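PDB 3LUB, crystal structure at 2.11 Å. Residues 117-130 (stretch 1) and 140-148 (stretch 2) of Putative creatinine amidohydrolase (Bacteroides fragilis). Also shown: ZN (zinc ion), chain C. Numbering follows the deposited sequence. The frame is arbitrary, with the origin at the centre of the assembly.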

ATOM      1  N   LEU F 117     -16.590   7.365  18.730  1.00 17.59           N
ATOM      2  CA  LEU F 117     -17.998   7.094  18.983  1.00 17.14           C
ATOM      3  C   LEU F 117     -18.705   6.845  17.647  1.00 17.62           C
ATOM      4  O   LEU F 117     -18.996   7.779  16.887  1.00 17.45           O
ATOM      5  N   SER F 118     -18.960   5.575  17.357  1.00 18.14           N
ATOM      6  CA  SER F 118     -19.511   5.204  16.079  1.00 18.54           C
ATOM      7  C   SER F 118     -21.040   5.264  16.086  1.00 20.34           C
ATOM      8  O   SER F 118     -21.698   4.914  17.045  1.00 20.31           O
ATOM      9  N   GLY F 119     -21.587   5.682  14.945  1.00 21.35           N
ATOM     10  CA  GLY F 119     -23.014   5.658  14.691  1.00 20.36           C
ATOM     11  C   GLY F 119     -23.407   4.550  13.756  1.00 19.94           C
ATOM     12  O   GLY F 119     -24.583   4.375  13.502  1.00 21.28           O
ATOM     13  N   HIS F 120     -22.439   3.788  13.258  1.00 19.62           N
ATOM     14  CA  HIS F 120     -22.705   2.770  12.254  1.00 21.22           C
ATOM     15  C   HIS F 120     -22.133   1.400  12.680  1.00 22.11           C
ATOM     16  O   HIS F 120     -20.952   1.252  12.894  1.00 23.46           O
ATOM     17  N   GLY F 121     -23.001   0.410  12.825  1.00 22.80           N
ATOM     18  CA  GLY F 121     -22.589  -0.920  13.278  1.00 22.85           C
ATOM     19  C   GLY F 121     -21.690  -1.694  12.312  1.00 23.37           C
ATOM     20  O   GLY F 121     -21.009  -2.618  12.718  1.00 24.76           O
ATOM     21  N   GLY F 122     -21.679  -1.286  11.041  1.00 23.67           N
ATOM     22  CA  GLY F 122     -20.767  -1.791  10.019  1.00 22.90           C
ATOM     23  C   GLY F 122     -19.326  -1.389  10.215  1.00 22.80           C
ATOM     24  O   GLY F 122     -18.452  -2.052   9.683  1.00 22.80           O
ATOM     25  N   ASN F 123     -19.078  -0.325  10.988  1.00 22.06           N
ATOM     26  CA  ASN F 123     -17.725   0.069  11.340  1.00 21.63           C
ATOM     27  C   ASN F 123     -17.146  -0.801  12.470  1.00 22.13           C
ATOM     28  O   ASN F 123     -17.808  -1.093  13.461  1.00 21.50           O
ATOM     29  N   ASN F 124     -15.899  -1.207  12.290  1.00 21.29           N
ATOM     30  CA  ASN F 124     -15.162  -2.051  13.234  1.00 22.29           C
ATOM     31  C   ASN F 124     -13.752  -1.480  13.365  1.00 20.57           C
ATOM     32  O   ASN F 124     -13.066  -1.335  12.378  1.00 21.05           O
ATOM     33  N   PHE F 125     -13.357  -1.123  14.587  1.00 20.09           N
ATOM     34  CA  PHE F 125     -12.137  -0.403  14.848  1.00 19.15           C
ATOM     35  C   PHE F 125     -11.109  -1.150  15.678  1.00 19.00           C
ATOM     36  O   PHE F 125     -10.058  -0.589  15.969  1.00 19.47           O
ATOM     37  N   LYS F 126     -11.396  -2.389  16.086  1.00 19.29           N
ATOM     38  CA  LYS F 126     -10.507  -3.100  16.994  1.00 18.91           C
ATOM     39  C   LYS F 126      -9.143  -3.373  16.386  1.00 18.56           C
ATOM     40  O   LYS F 126      -8.126  -3.207  17.057  1.00 20.42           O
ATOM     41  N   GLY F 127      -9.103  -3.827  15.138  1.00 17.87           N
ATOM     42  CA  GLY F 127      -7.822  -4.037  14.432  1.00 17.89           C
ATOM     43  C   GLY F 127      -6.979  -2.764  14.282  1.00 19.46           C
ATOM     44  O   GLY F 127      -5.773  -2.785  14.519  1.00 18.45           O
HETATM   45  N   MSE F 128      -7.604  -1.650  13.905  1.00 19.44           N
HETATM   46  CA  MSE F 128      -6.895  -0.387  13.741  1.00 19.49           C
HETATM   47  C   MSE F 128      -6.287   0.072  15.062  1.00 18.14           C
HETATM   48  O   MSE F 128      -5.181   0.592  15.095  1.00 16.93           O
ATOM     49  N   ILE F 129      -7.054  -0.102  16.127  1.00 18.44           N
ATOM     50  CA  ILE F 129      -6.649   0.283  17.471  1.00 18.28           C
ATOM     51  C   ILE F 129      -5.473  -0.571  17.930  1.00 18.28           C
ATOM     52  O   ILE F 129      -4.462  -0.033  18.385  1.00 18.31           O
ATOM     53  N   ARG F 130      -5.575  -1.895  17.765  1.00 18.52           N
ATOM     54  CA  ARG F 130      -4.446  -2.779  18.048  1.00 18.81           C
ATOM     55  C   ARG F 130      -3.192  -2.318  17.303  1.00 19.30           C
ATOM     56  O   ARG F 130      -2.134  -2.151  17.902  1.00 20.12           O
ATOM     57  N   LEU F 140      -4.025   6.587  24.100  1.00 21.22           N
ATOM     58  CA  LEU F 140      -5.138   5.716  24.421  1.00 21.82           C
ATOM     59  C   LEU F 140      -6.287   5.943  23.434  1.00 21.26           C
ATOM     60  O   LEU F 140      -6.782   7.051  23.334  1.00 22.16           O
ATOM     61  N   ILE F 141      -6.712   4.894  22.732  1.00 20.22           N
ATOM     62  CA  ILE F 141      -7.863   4.948  21.838  1.00 19.19           C
ATOM     63  C   ILE F 141      -8.903   3.915  22.271  1.00 19.28           C
ATOM     64  O   ILE F 141      -8.625   2.706  22.256  1.00 19.37           O
ATOM     65  N   ALA F 142     -10.102   4.391  22.654  1.00 19.41           N
ATOM     66  CA  ALA F 142     -11.262   3.534  22.931  1.00 18.42           C
ATOM     67  C   ALA F 142     -12.259   3.614  21.766  1.00 18.38           C
ATOM     68  O   ALA F 142     -12.206   4.556  20.977  1.00 18.49           O
ATOM     69  N   ALA F 143     -13.146   2.619  21.653  1.00 17.85           N
ATOM     70  CA  ALA F 143     -14.215   2.644  20.658  1.00 18.35           C
ATOM     71  C   ALA F 143     -15.525   2.172  21.257  1.00 19.28           C
ATOM     72  O   ALA F 143     -15.549   1.216  22.053  1.00 19.46           O
ATOM     73  N   ALA F 144     -16.616   2.821  20.849  1.00 19.78           N
ATOM     74  CA  ALA F 144     -17.979   2.398  21.239  1.00 20.60           C
ATOM     75  C   ALA F 144     -18.944   2.742  20.141  1.00 20.52           C
ATOM     76  O   ALA F 144     -18.757   3.754  19.481  1.00 19.62           O
ATOM     77  N   ASN F 145     -19.980   1.919  19.964  1.00 20.61           N
ATOM     78  CA  ASN F 145     -21.180   2.328  19.237  1.00 21.45           C
ATOM     79  C   ASN F 145     -22.087   3.075  20.241  1.00 21.40           C
ATOM     80  O   ASN F 145     -22.311   2.554  21.323  1.00 21.34           O
ATOM     81  N   TRP F 146     -22.618   4.269  19.910  1.00 19.94           N
ATOM     82  CA  TRP F 146     -23.491   4.994  20.852  1.00 20.29           C
ATOM     83  C   TRP F 146     -24.688   4.120  21.244  1.00 20.29           C
ATOM     84  O   TRP F 146     -25.130   4.131  22.368  1.00 20.43           O
ATOM     85  N   PHE F 147     -25.180   3.312  20.309  1.00 21.40           N
ATOM     86  CA  PHE F 147     -26.420   2.597  20.523  1.00 21.15           C
ATOM     87  C   PHE F 147     -26.221   1.281  21.278  1.00 21.83           C
ATOM     88  O   PHE F 147     -27.159   0.530  21.451  1.00 23.25           O
ATOM     89  N   GLU F 148     -24.999   1.025  21.739  1.00 21.77           N
ATOM     90  CA  GLU F 148     -24.685  -0.087  22.619  1.00 21.43           C
ATOM     91  C   GLU F 148     -24.325   0.344  24.033  1.00 22.29           C
ATOM     92  O   GLU F 148     -24.155  -0.504  24.919  1.00 24.28           O
TER

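A strand that runs on into a loop and a helix can meet one neighbouring strand in two ways, by backbone pairing at one end and by side-chain packing at the other. The putative creatinine amidohydrolase illustrates both within 550 Å² of buried surface. L117 and S118 pair in parallel with A144 and N145, and the register is fixed by two backbone hydrogen bonds, from S118 N to A144 O (2.8 Å) and from W146 N to S118 O (3.1 Å). The pairing sends L117 and A144 to one face of the sheet, S118 and N145 to the other.

Apolar contacts follow from this layout. L117 (chi1 t, chi2 p) carries its CD1 to 3.8 Å from W146 CB and 4.3 Å from A144 CB, so the end of the leucine lies against both A144 and W146. Further along, helix 126-130 runs nearly antiparallel to strand 140-145, and I129 points toward it. With chi1 m and chi2 t, I129 brings CG1 to 3.8 Å from CG2 of I141, itself m, t and directed back toward the helix, while I129 CD1 lies 3.8 Å from A143 CB. F125 (chi1 m) also points toward the strand, its CB 4.2 Å from A143 CB. The small A143 thus receives two larger neighbours.

Aromatic rings meet the loop differently. W146 and F147 both adopt chi1 p. G119 CA lies at the edge of the indole, 3.6 Å from W146 CD1. The F147 ring likewise turns its edge to the backbone, with CZ 3.8 Å from G121 N and CE2 3.8 Å from G119 O.

Polar side chains organise the turn and its links to the strand. S118 (chi1 t) donates from OG to H120 O at 3.0 Å and accepts a weak hydrogen bond from N123 ND2 at 3.3 Å, tying the strand end to the type I turn from H120 to N123. N145 (chi1 m) places OD1 3.4 Å from S118 CB, and its ND2 makes a weak bond to E148 OE1 at 3.2 Å.

Waters extend these links. Water 1 lies 2.7 Å from G119 O and accepts a hydrogen bond from W146 NE1 (2.8 Å), linking the two. Water 2 accepts from N145 ND2 (3.1 Å) and donates to G121 O (2.8 Å), whereas water 3 joins N123 O (2.7 Å) to N145 OD1 (2.6 Å).

H120 (chi1 t) points away from the second stretch, and its ND1 binds the zinc ion ZN at 2.3 Å; water 4 and two atoms from elsewhere in the structure also bind the ion.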

ATOM      1  CB  LEU F 117     -18.659   8.256  19.754  1.00 16.58           C
ATOM      2  CG  LEU F 117     -20.103   8.041  20.247  1.00 18.46           C
ATOM      3  CD1 LEU F 117     -20.223   6.828  21.176  1.00 14.28           C
ATOM      4  CD2 LEU F 117     -20.636   9.288  20.932  1.00 16.13           C
ATOM      5  CB  SER F 118     -19.035   3.804  15.634  1.00 16.74           C
ATOM      6  OG  SER F 118     -19.465   3.516  14.294  1.00 19.25           O
ATOM      7  CB  HIS F 120     -22.158   3.259  10.914  1.00 18.81           C
ATOM      8  CG  HIS F 120     -22.242   2.260   9.804  1.00 21.97           C
ATOM      9  ND1 HIS F 120     -23.425   1.682   9.404  1.00 22.71           N
ATOM     10  CD2 HIS F 120     -21.279   1.743   8.998  1.00 21.29           C
ATOM     11  CE1 HIS F 120     -23.187   0.849   8.405  1.00 25.13           C
ATOM     12  NE2 HIS F 120     -21.891   0.856   8.150  1.00 21.11           N
ATOM     13  CB  ASN F 123     -17.663   1.549  11.755  1.00 19.91           C
ATOM     14  CG  ASN F 123     -18.134   2.502  10.668  1.00 21.25           C
ATOM     15  OD1 ASN F 123     -18.041   2.202   9.456  1.00 15.97           O
ATOM     16  ND2 ASN F 123     -18.623   3.682  11.090  1.00 13.84           N
ATOM     17  CB  ASN F 124     -15.123  -3.494  12.713  1.00 23.84           C
ATOM     18  CG  ASN F 124     -16.502  -4.175  12.740  1.00 29.72           C
ATOM     19  OD1 ASN F 124     -17.075  -4.371  13.814  1.00 39.00           O
ATOM     20  ND2 ASN F 124     -17.031  -4.542  11.561  1.00 29.62           N
ATOM     21  CB  PHE F 125     -12.459   0.931  15.567  1.00 20.84           C
ATOM     22  CG  PHE F 125     -13.315   1.846  14.756  1.00 20.17           C
ATOM     23  CD1 PHE F 125     -12.768   2.557  13.696  1.00 20.68           C
ATOM     24  CD2 PHE F 125     -14.678   1.963  15.010  1.00 16.70           C
ATOM     25  CE1 PHE F 125     -13.571   3.382  12.887  1.00 15.13           C
ATOM     26  CE2 PHE F 125     -15.481   2.784  14.199  1.00 17.08           C
ATOM     27  CZ  PHE F 125     -14.907   3.491  13.139  1.00 16.68           C
ATOM     28  CB  LYS F 126     -11.137  -4.421  17.492  1.00 21.27           C
ATOM     29  CG  LYS F 126     -12.345  -4.247  18.399  1.00 20.78           C
ATOM     30  CD  LYS F 126     -12.886  -5.576  18.851  1.00 24.06           C
ATOM     31  CE  LYS F 126     -14.017  -5.427  19.855  1.00 28.20           C
ATOM     32  NZ  LYS F 126     -14.248  -6.771  20.454  1.00 35.34           N
HETATM   33  CB  MSE F 128      -7.843   0.705  13.288  1.00 19.72           C
HETATM   34  CG  MSE F 128      -8.491   0.487  11.973  1.00 24.01           C
HETATM   35 SE   MSE F 128      -9.730   1.890  11.462  0.75 21.02          SE
HETATM   36  CE  MSE F 128     -10.878   0.681  10.572  1.00 13.72           C
ATOM     37  CB  ILE F 129      -7.863   0.228  18.457  1.00 19.06           C
ATOM     38  CG1 ILE F 129      -8.848   1.376  18.145  1.00 21.75           C
ATOM     39  CG2 ILE F 129      -7.436   0.355  19.908  1.00 16.47           C
ATOM     40  CD1 ILE F 129     -10.157   1.333  18.970  1.00 15.23           C
ATOM     41  CB  ARG F 130      -4.761  -4.233  17.659  1.00 18.15           C
ATOM     42  CG  ARG F 130      -5.706  -4.923  18.619  1.00 20.73           C
ATOM     43  CD  ARG F 130      -5.760  -6.454  18.395  1.00 22.22           C
ATOM     44  NE  ARG F 130      -6.415  -7.091  19.543  1.00 23.13           N
ATOM     45  CZ  ARG F 130      -7.727  -7.326  19.616  1.00 25.17           C
ATOM     46  NH1 ARG F 130      -8.531  -7.056  18.601  1.00 25.14           N
ATOM     47  NH2 ARG F 130      -8.235  -7.865  20.719  1.00 29.03           N
ATOM     48  CB  LEU F 140      -5.609   6.038  25.828  1.00 22.37           C
ATOM     49  CG  LEU F 140      -6.748   5.200  26.403  1.00 25.28           C
ATOM     50  CD1 LEU F 140      -6.351   3.731  26.458  1.00 23.36           C
ATOM     51  CD2 LEU F 140      -7.149   5.725  27.796  1.00 23.05           C
ATOM     52  CB  ILE F 141      -7.461   4.662  20.363  1.00 19.96           C
ATOM     53  CG1 ILE F 141      -6.254   5.496  19.943  1.00 20.79           C
ATOM     54  CG2 ILE F 141      -8.646   4.914  19.408  1.00 17.73           C
ATOM     55  CD1 ILE F 141      -5.859   5.265  18.503  1.00 20.17           C
ATOM     56  CB  ALA F 142     -11.931   3.934  24.248  1.00 16.16           C
ATOM     57  CB  ALA F 143     -13.871   1.785  19.404  1.00 16.32           C
ATOM     58  CB  ALA F 144     -18.421   3.122  22.495  1.00 20.83           C
ATOM     59  CB  ASN F 145     -21.908   1.087  18.680  1.00 23.12           C
ATOM     60  CG  ASN F 145     -21.178   0.432  17.485  1.00 27.94           C
ATOM     61  OD1 ASN F 145     -20.905   1.068  16.472  1.00 25.07           O
ATOM     62  ND2 ASN F 145     -20.915  -0.863  17.597  1.00 21.45           N
ATOM     63  CB  TRP F 146     -23.944   6.399  20.306  1.00 20.40           C
ATOM     64  CG  TRP F 146     -24.933   6.329  19.197  1.00 18.49           C
ATOM     65  CD1 TRP F 146     -24.651   6.271  17.874  1.00 20.36           C
ATOM     66  CD2 TRP F 146     -26.367   6.211  19.310  1.00 20.09           C
ATOM     67  NE1 TRP F 146     -25.801   6.174  17.150  1.00 22.24           N
ATOM     68  CE2 TRP F 146     -26.875   6.129  18.008  1.00 18.72           C
ATOM     69  CE3 TRP F 146     -27.258   6.189  20.386  1.00 19.72           C
ATOM     70  CZ2 TRP F 146     -28.253   6.004  17.743  1.00 19.47           C
ATOM     71  CZ3 TRP F 146     -28.609   6.109  20.130  1.00 18.50           C
ATOM     72  CH2 TRP F 146     -29.098   6.007  18.817  1.00 20.97           C
ATOM     73  CB  PHE F 147     -27.130   2.372  19.209  1.00 21.91           C
ATOM     74  CG  PHE F 147     -26.276   1.714  18.180  1.00 26.25           C
ATOM     75  CD1 PHE F 147     -26.109   0.330  18.180  1.00 26.82           C
ATOM     76  CD2 PHE F 147     -25.615   2.474  17.222  1.00 23.55           C
ATOM     77  CE1 PHE F 147     -25.293  -0.277  17.241  1.00 27.55           C
ATOM     78  CE2 PHE F 147     -24.815   1.867  16.295  1.00 26.15           C
ATOM     79  CZ  PHE F 147     -24.660   0.485  16.298  1.00 25.48           C
ATOM     80  CB  GLU F 148     -23.524  -0.892  22.034  1.00 20.94           C
ATOM     81  CG  GLU F 148     -23.986  -1.796  20.943  1.00 22.80           C
ATOM     82  CD  GLU F 148     -22.852  -2.435  20.166  1.00 26.82           C
ATOM     83  OE1 GLU F 148     -21.655  -2.148  20.459  1.00 26.79           O
ATOM     84  OE2 GLU F 148     -23.192  -3.191  19.221  1.00 32.33           O
TER
HETATM   85 ZN    ZN C 301     -25.563   2.532   9.538  1.00 34.65          ZN
HETATM   86  O   HOH W   1     -26.582   5.934  14.484  1.00 20.34           O
HETATM   87  O   HOH W   2     -19.765  -2.615  15.256  1.00 33.57           O
HETATM   88  O   HOH W   3     -18.705   0.770  15.211  1.00 23.57           O
HETATM   89  O   HOH W   4     -27.495   2.337  11.059  1.00 27.58           O